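Local coordinates for hypothetical protein yiiX (Escherichia coli, PDB 2IF6) that is probably a hydrolase of the permuted papain-like amidase family, although its substrate and biological role have not been firmly established, at residues T56-K59 with Q60-H64; R73-E76 with G77-V81; P142-Q145 with A146-E150; T161-P165 with Q166-D170. One frame throughout, in Å; residues are numbered along the deposited sequence. Where two conformers were deposited one is given.

Contact 1: residues T56-K59 with Q60-H64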
# COMPACT_ATOMS: atom_id res chain seq x y z
N THR A 56 0.31 -1.67 13.32
CA THR A 56 0.94 -0.52 13.93
C THR A 56 -0.12 0.45 14.43
O THR A 56 -1.05 0.75 13.68
CB THR A 56 1.77 0.23 12.85
OG1 THR A 56 2.76 -0.66 12.33
CG2 THR A 56 2.45 1.44 13.43
N PRO A 57 0.02 0.98 15.66
CA PRO A 57 -0.96 1.99 16.10
C PRO A 57 -1.04 3.17 15.13
O PRO A 57 -0.03 3.66 14.65
CB PRO A 57 -0.44 2.42 17.47
CG PRO A 57 0.32 1.28 17.97
CD PRO A 57 0.98 0.66 16.74
N LEU A 58 -2.25 3.60 14.81
CA LEU A 58 -2.45 4.67 13.81
C LEU A 58 -1.65 5.96 14.09
O LEU A 58 -1.06 6.55 13.19
CB LEU A 58 -3.95 4.98 13.69
CG LEU A 58 -4.32 6.14 12.76
CD1 LEU A 58 -3.93 5.77 11.28
CD2 LEU A 58 -5.82 6.41 12.85
N LYS A 59 -1.57 6.37 15.34
CA LYS A 59 -0.84 7.58 15.65
C LYS A 59 0.61 7.42 15.23
O LYS A 59 1.16 8.30 14.58
CB LYS A 59 -0.96 7.96 17.14
CG LYS A 59 -0.14 9.20 17.49
CD LYS A 59 -0.15 9.51 19.01
CE LYS A 59 0.99 10.50 19.35
NZ LYS A 59 2.30 9.83 19.15
N GLN A 60 1.21 6.27 15.56
CA GLN A 60 2.61 6.01 15.21
C GLN A 60 2.80 5.88 13.67
O GLN A 60 3.78 6.40 13.08
CB GLN A 60 3.09 4.77 15.97
CG GLN A 60 4.35 4.08 15.47
CD GLN A 60 4.56 2.71 16.14
OE1 GLN A 60 4.21 2.53 17.32
NE2 GLN A 60 5.09 1.74 15.38
N TRP A 61 1.88 5.19 13.02
CA TRP A 61 1.92 5.08 11.55
C TRP A 61 1.96 6.45 10.85
O TRP A 61 2.74 6.67 9.95
CB TRP A 61 0.72 4.28 11.04
CG TRP A 61 0.89 3.87 9.62
CD1 TRP A 61 1.49 2.73 9.16
CD2 TRP A 61 0.51 4.62 8.45
NE1 TRP A 61 1.48 2.71 7.78
CE2 TRP A 61 0.86 3.85 7.33
CE3 TRP A 61 -0.11 5.87 8.26
CZ2 TRP A 61 0.63 4.29 6.03
CZ3 TRP A 61 -0.37 6.30 6.97
CH2 TRP A 61 0.02 5.51 5.87
N ILE A 62 1.10 7.38 11.28
CA ILE A 62 0.99 8.67 10.61
C ILE A 62 2.26 9.51 10.83
O ILE A 62 2.70 10.24 9.92
CB ILE A 62 -0.21 9.47 11.13
CG1 ILE A 62 -1.52 8.80 10.67
CG2 ILE A 62 -0.11 10.97 10.69
CD1 ILE A 62 -2.80 9.38 11.30
N ALA A 63 2.80 9.40 12.04
CA ALA A 63 3.99 10.17 12.48
C ALA A 63 5.20 9.77 11.65
O ALA A 63 6.10 10.57 11.43
CB ALA A 63 4.26 9.88 13.98
N HIS A 64 5.21 8.53 11.19
CA HIS A 64 6.31 8.03 10.36
C HIS A 64 6.30 8.58 8.92
O HIS A 64 7.31 8.51 8.21
CB HIS A 64 6.30 6.50 10.35
CG HIS A 64 7.00 5.88 11.53
ND1 HIS A 64 6.51 4.77 12.18
CD2 HIS A 64 8.16 6.20 12.15
CE1 HIS A 64 7.33 4.44 13.16
NE2 HIS A 64 8.34 5.29 13.17

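Contact 2: residues R73-E76 with G77-V81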
# COMPACT_ATOMS: atom_id res chain seq x y z
N ARG A 73 -8.61 6.46 1.80
CA ARG A 73 -9.67 6.09 0.86
C ARG A 73 -10.56 5.01 1.47
O ARG A 73 -10.10 4.18 2.26
CB ARG A 73 -9.07 5.58 -0.45
CG ARG A 73 -8.16 6.61 -1.12
CD ARG A 73 -8.97 7.58 -1.96
NE ARG A 73 -9.11 7.15 -3.34
CZ ARG A 73 -9.72 7.87 -4.27
NH1 ARG A 73 -10.24 9.06 -3.96
NH2 ARG A 73 -9.83 7.40 -5.51
N ARG A 74 -11.83 5.01 1.11
CA ARG A 74 -12.76 3.99 1.59
C ARG A 74 -13.69 3.56 0.49
O ARG A 74 -14.05 4.37 -0.38
CB ARG A 74 -13.59 4.57 2.77
CG ARG A 74 -14.77 3.66 3.22
CD ARG A 74 -15.59 4.28 4.38
NE ARG A 74 -14.71 4.63 5.50
CZ ARG A 74 -15.04 5.47 6.48
NH1 ARG A 74 -16.27 6.03 6.48
NH2 ARG A 74 -14.18 5.72 7.47
N VAL A 75 -14.17 2.31 0.53
CA VAL A 75 -15.12 1.93 -0.49
C VAL A 75 -16.34 2.84 -0.38
O VAL A 75 -16.86 3.05 0.71
CB VAL A 75 -15.51 0.43 -0.37
CG1 VAL A 75 -16.73 0.13 -1.26
CG2 VAL A 75 -14.27 -0.45 -0.71
N GLU A 76 -16.79 3.38 -1.51
CA GLU A 76 -17.83 4.40 -1.52
C GLU A 76 -19.14 3.82 -0.98
O GLU A 76 -19.58 2.70 -1.40
CB GLU A 76 -18.04 4.98 -2.93
CG GLU A 76 -18.62 6.40 -2.82
CD GLU A 76 -18.99 6.99 -4.14
OE1 GLU A 76 -18.64 6.40 -5.18
OE2 GLU A 76 -19.60 8.08 -4.14
N GLY A 77 -19.74 4.56 -0.05
CA GLY A 77 -20.93 4.06 0.71
C GLY A 77 -20.62 3.17 1.93
O GLY A 77 -21.53 2.80 2.70
N GLY A 78 -19.34 2.86 2.13
CA GLY A 78 -18.89 2.11 3.30
C GLY A 78 -19.03 0.61 3.14
O GLY A 78 -19.80 0.13 2.27
N LEU A 79 -18.28 -0.13 3.97
CA LEU A 79 -18.38 -1.60 4.08
C LEU A 79 -19.35 -1.96 5.22
O LEU A 79 -19.48 -1.17 6.18
CB LEU A 79 -17.00 -2.17 4.44
CG LEU A 79 -15.96 -1.93 3.34
CD1 LEU A 79 -14.70 -2.62 3.72
CD2 LEU A 79 -16.45 -2.46 1.96
N SER A 80 -20.01 -3.13 5.10
CA SER A 80 -20.84 -3.63 6.18
C SER A 80 -19.92 -4.20 7.26
O SER A 80 -18.72 -4.44 7.02
CB SER A 80 -21.73 -4.78 5.69
OG SER A 80 -20.93 -5.87 5.27
N VAL A 81 -20.48 -4.44 8.43
CA VAL A 81 -19.73 -5.11 9.50
C VAL A 81 -19.21 -6.47 9.05
O VAL A 81 -18.06 -6.84 9.34
CB VAL A 81 -20.56 -5.18 10.82
CG1 VAL A 81 -19.98 -6.22 11.80
CG2 VAL A 81 -20.63 -3.78 11.45
O HOH W 1 -20.38 0.21 -0.29

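Contact 3: residues P142-Q145 with A146-E150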
# COMPACT_ATOMS: atom_id res chain seq x y z
N PRO A 142 16.88 8.98 -14.27
CA PRO A 142 18.16 8.39 -13.86
C PRO A 142 18.20 8.03 -12.37
O PRO A 142 18.92 7.09 -12.00
CB PRO A 142 19.18 9.50 -14.15
CG PRO A 142 18.52 10.38 -15.16
CD PRO A 142 17.06 10.36 -14.78
N LEU A 143 17.44 8.76 -11.55
CA LEU A 143 17.30 8.40 -10.13
C LEU A 143 16.65 7.02 -10.04
O LEU A 143 17.08 6.18 -9.27
CB LEU A 143 16.50 9.45 -9.36
CG LEU A 143 16.60 9.45 -7.83
CD1 LEU A 143 16.59 10.86 -7.29
CD2 LEU A 143 15.47 8.66 -7.15
N VAL A 144 15.63 6.79 -10.86
CA VAL A 144 14.94 5.53 -10.87
C VAL A 144 15.88 4.41 -11.38
O VAL A 144 15.97 3.33 -10.76
CB VAL A 144 13.64 5.63 -11.69
CG1 VAL A 144 13.03 4.26 -11.95
CG2 VAL A 144 12.64 6.55 -10.95
N GLN A 145 16.56 4.67 -12.50
CA GLN A 145 17.50 3.68 -13.04
C GLN A 145 18.60 3.33 -12.03
O GLN A 145 18.94 2.14 -11.90
CB GLN A 145 18.08 4.09 -14.41
CG GLN A 145 17.11 3.95 -15.59
CD GLN A 145 16.89 2.51 -16.05
OE1 GLN A 145 17.77 1.64 -15.94
NE2 GLN A 145 15.70 2.25 -16.57
N ALA A 146 19.12 4.32 -11.29
CA ALA A 146 20.14 4.04 -10.27
C ALA A 146 19.64 3.11 -9.16
O ALA A 146 20.32 2.16 -8.77
CB ALA A 146 20.71 5.34 -9.69
N LYS A 147 18.43 3.36 -8.67
CA LYS A 147 17.85 2.52 -7.62
C LYS A 147 17.53 1.11 -8.14
O LYS A 147 17.68 0.14 -7.43
CB LYS A 147 16.62 3.19 -7.00
CG LYS A 147 16.95 4.43 -6.09
CD LYS A 147 17.70 4.07 -4.79
CE LYS A 147 16.93 3.11 -3.90
NZ LYS A 147 17.58 2.94 -2.56
N LEU A 148 17.10 0.99 -9.38
CA LEU A 148 16.89 -0.35 -9.94
C LEU A 148 18.24 -1.09 -10.02
O LEU A 148 18.34 -2.27 -9.72
CB LEU A 148 16.25 -0.25 -11.32
CG LEU A 148 14.79 0.18 -11.45
CD1 LEU A 148 14.51 0.53 -12.89
CD2 LEU A 148 13.85 -0.95 -10.99
N LYS A 149 19.28 -0.37 -10.42
CA LYS A 149 20.61 -0.97 -10.51
C LYS A 149 21.09 -1.43 -9.14
O LYS A 149 21.58 -2.55 -8.99
CB LYS A 149 21.62 -0.01 -11.11
CG LYS A 149 23.03 -0.59 -11.16
CD LYS A 149 23.95 0.19 -12.10
CE LYS A 149 25.41 -0.14 -11.77
NZ LYS A 149 26.27 0.49 -12.79
N GLU A 150 20.89 -0.59 -8.14
CA GLU A 150 21.27 -0.87 -6.76
C GLU A 150 20.60 -2.14 -6.23
O GLU A 150 21.26 -3.00 -5.66
CB GLU A 150 20.93 0.35 -5.91
CG GLU A 150 21.41 0.37 -4.46
CD GLU A 150 21.11 1.74 -3.77
OE1 GLU A 150 21.16 2.82 -4.45
OE2 GLU A 150 20.82 1.73 -2.55

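Contact 4: residues T161-P165 with Q166-D170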
# COMPACT_ATOMS: atom_id res chain seq x y z
N THR A 161 4.32 -8.82 -12.72
CA THR A 161 3.05 -8.16 -12.40
C THR A 161 3.19 -7.36 -11.10
O THR A 161 3.49 -7.95 -10.05
CB THR A 161 1.98 -9.25 -12.13
OG1 THR A 161 1.77 -9.99 -13.34
CG2 THR A 161 0.63 -8.63 -11.65
N VAL A 162 2.96 -6.04 -11.15
CA VAL A 162 3.06 -5.20 -9.95
C VAL A 162 1.79 -4.39 -9.69
O VAL A 162 1.07 -4.03 -10.64
CB VAL A 162 4.23 -4.19 -10.11
CG1 VAL A 162 4.23 -3.17 -8.96
CG2 VAL A 162 5.58 -4.93 -10.15
N VAL A 163 1.53 -4.07 -8.41
CA VAL A 163 0.45 -3.12 -8.07
C VAL A 163 1.07 -1.99 -7.26
O VAL A 163 1.64 -2.24 -6.19
CB VAL A 163 -0.66 -3.78 -7.21
CG1 VAL A 163 -1.70 -2.73 -6.76
CG2 VAL A 163 -1.34 -4.85 -8.01
N SER A 164 0.95 -0.76 -7.73
CA SER A 164 1.54 0.36 -6.99
C SER A 164 0.56 0.96 -5.94
O SER A 164 -0.66 0.68 -5.98
CB SER A 164 1.98 1.44 -7.96
OG SER A 164 0.86 2.02 -8.61
N PRO A 165 1.08 1.76 -5.00
CA PRO A 165 0.18 2.51 -4.14
C PRO A 165 -0.74 3.42 -4.96
O PRO A 165 -1.94 3.46 -4.68
CB PRO A 165 1.12 3.34 -3.25
CG PRO A 165 2.38 2.53 -3.24
CD PRO A 165 2.50 1.95 -4.62
N GLN A 166 -0.21 4.14 -5.96
CA GLN A 166 -1.09 4.98 -6.81
C GLN A 166 -2.21 4.15 -7.47
O GLN A 166 -3.36 4.60 -7.57
CB GLN A 166 -0.29 5.75 -7.88
CG GLN A 166 -1.09 6.84 -8.64
CD GLN A 166 -1.67 7.94 -7.73
OE1 GLN A 166 -0.96 8.54 -6.94
NE2 GLN A 166 -2.98 8.23 -7.88
N ALA A 167 -1.87 2.95 -7.93
CA ALA A 167 -2.88 2.08 -8.55
C ALA A 167 -4.02 1.77 -7.58
O ALA A 167 -5.17 1.85 -7.99
CB ALA A 167 -2.28 0.84 -9.09
N VAL A 168 -3.72 1.46 -6.32
CA VAL A 168 -4.79 1.19 -5.34
C VAL A 168 -5.58 2.45 -5.11
O VAL A 168 -6.81 2.44 -5.09
CB VAL A 168 -4.23 0.70 -3.99
CG1 VAL A 168 -5.40 0.46 -2.98
CG2 VAL A 168 -3.38 -0.55 -4.21
N PHE A 169 -4.88 3.57 -4.97
CA PHE A 169 -5.59 4.82 -4.71
C PHE A 169 -6.65 5.10 -5.75
O PHE A 169 -7.74 5.56 -5.41
CB PHE A 169 -4.60 6.00 -4.70
CG PHE A 169 -5.23 7.30 -4.32
CD1 PHE A 169 -5.22 7.72 -2.98
CD2 PHE A 169 -5.84 8.12 -5.28
CE1 PHE A 169 -5.81 8.90 -2.60
CE2 PHE A 169 -6.44 9.33 -4.90
CZ PHE A 169 -6.43 9.72 -3.56
N ASP A 170 -6.32 4.86 -7.02
CA ASP A 170 -7.17 5.21 -8.17
C ASP A 170 -8.19 4.13 -8.49
O ASP A 170 -8.88 4.20 -9.54
CB ASP A 170 -6.28 5.38 -9.39
CG ASP A 170 -5.53 6.70 -9.38
OD1 ASP A 170 -5.98 7.67 -8.72
OD2 ASP A 170 -4.51 6.75 -10.08

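Contact 1: residues T56-K59 with Q60-H64
T56 and W61 form the packed side of this junction: before the first helical turn, T56 sets its CB at the edge of the W61 ring, near its plane, and both residues are buried. T56 CG2 passes the amide of Q60, 3.3 Å from NE2, whereas T56 OG1 bonds to E48. The W61 ring meets that of H33. L58 and I62 touch one turn apart through the tips of their branches, CD1 of L58 lying 3.8 Å from CD1 of I62. With CG anti to the backbone N (chi1 176°), the L58 side chain also reaches I11, P44 and V46 of the sheet. The first turn is closed by W61 N donating to P57 O, a straight bond of 2.9 Å (171° at the hydrogen). I62 N follows, 3.0 Å from L58 O. The looser side is solvent-facing: A63 N reaches K59 O at a longer 3.2 Å, and the extended Q60 chain lays its OE1 3.8 Å from P57 CD. The K59 chain likewise runs outward. The whole is a strand-to-helix junction with P57 at the N-cap, beside the putative Cys-His-Glu triad of a papain-like fold.

Contact 2: residues R73-E76 with G77-V81
V75 and L79 make the apolar part of this turn: the CD2 methyl of L79 sits over the branch point of the valine, 3.8 Å from V75 CB. Both valine methyls lie nearly as close, with V75 CG2 4.0 Å from L79 CD2, so one methyl covers the whole fork and the two side chains cross at about a right angle. The leucine arrives there because its CG stands beside the backbone N (chi1 -64°) and the rest of the chain is extended.

The polar part of the first shell is the backbone of a type II beta turn running from V75 to G78. G78 N donates to V75 O at 2.9 Å, and the donor stands clearly tilted from the carbonyl plane. G77 occupies the third position with a positive phi of 83°, where a beta carbon would collide with the carbonyl oxygen of E76. A water bridges the turn, donating to E76 O at 2.8 Å and to G78 O at 2.6 Å. R74 adds a lighter touch, its CD lying 4.1 Å from G78 CA.

Further out, Y120 of helix 112-124 packs on both V75 and L79, and L174 of the neighbouring strand also touches V75. R74 is held by a salt bridge from NE to D9, and S80, at the N-cap of helix 81-91, has its backbone N bonded to Q83.

Chemically, the turn is closed by its own N-H to V75 O, and one water links the carbonyls of E76 and G78, while V75 and L79 pack against Y120.

Contact 3: residues P142-Q145 with A146-E150
V144 and L148 lie side by side on one face of helix 142-152, pointing the same way, with V144 CG1 4.1 Å from L148 CD1. Under them L148 N donates to V144 O at 2.9 Å, nearly in line with the carbonyl bond, and the leucine side chain also closes over that oxygen, its CG 3.4 Å away. It can do so because CG is turned beside the backbone N (chi1 -72°).

The same i to i+4 pattern satisfies the other carbonyls. P142 O accepts from A146 N at 2.9 Å, with the donor some 32° from the carbonyl plane, and the A146 methyl rests against that oxygen. L143 O takes K147 N in a longer bond of 3.2 Å. Q145 O takes K149 N at 2.9 Å, and one step on A146 O accepts from E150 N. At the helix start, where no earlier turn supplies an acceptor, L143 N is met by the side chain of N141.

Side-chain polar groups are served less uniformly. In the conformer described, Q145, bent at chi2, gives NE2 to L139 O, back towards the preceding loop. K147 NZ and E150 OE2 form a salt bridge one turn apart, but at 3.5 Å its hydrogen bond is weak, and K147 has two modelled conformers, so it is doubtful. V144 is buried against L25; the more exposed L143 touches A22 of helix 20-27, and L148 touches I156.

In chemical terms, the helix is held by its main-chain bonds and by apolar packing on one face, with the K147-E150 pair weak and uncertain.

Contact 4: residues T161-P165 with Q166-D170
S164 and A167 carry the polar part of this contact. S164 OG accepts from A167 N at 3.0 Å, an N-cap bond at the start of helix 165-169. The hydroxyl is placed for this by a chi1 of 66°, which sets OG between the backbone N and the carbonyl carbon; the A167 methyl lies just beyond it, 3.4 Å from OG.

Backbone bonds continue the helix. V168 N donates to S164 O at 3.2 Å, and F169 N to P165 O at 3.0 Å. P165 fills the first helical position, where its lack of an N-H costs no bond, and its ring packs on S113.

The apolar contact centres on V163. Its CG1 meets V168 CG2 at 3.8 Å, the two side chains crossing at about a right angle, and reaches more loosely to A167 CB. V168 continues inward onto I10 and F12.

A side-chain bond spans the far end of the turn: Q166 NE2 donates to D170 OD2 at 3.1 Å, almost straight at 173°. The aspartate oxygen lies in the amide plane of Q166 but is approached from above its own carboxylate plane. Q166 OE1 bonds to S29, so both ends of the amide are engaged and its rotation is fixed.

Chemically, a hydroxyl satisfies an N-H of the first turn, an amide engages the carboxylate of D170, the first residue past the helix, and valines seal the buried side.

How the contacts relate
Contacts 2 and 4 touch: R73 NH2 lies 2.8 Å from F169 O, a probable hydrogen bond, and the guanidinium makes a cation-pi contact with the F169 ring. Contacts 1 and 2 both reach the six-stranded sheet, contact 1 from its edge strand 53-57 and contact 2 from the end of strand 70-75, centres about 22 Å apart. Contact 4 is nearest the middle of the chain, while contact 3 lies at the periphery, about 38 Å from contact 2 between centres. C112, H33 and E48 are arranged like a possible Cys-His-Glu triad, unconfirmed but consistent with the family; T56 of contact 1 and P165 of contact 4 touch this putative set, though nearest atoms of these contacts stay about 9 Å apart.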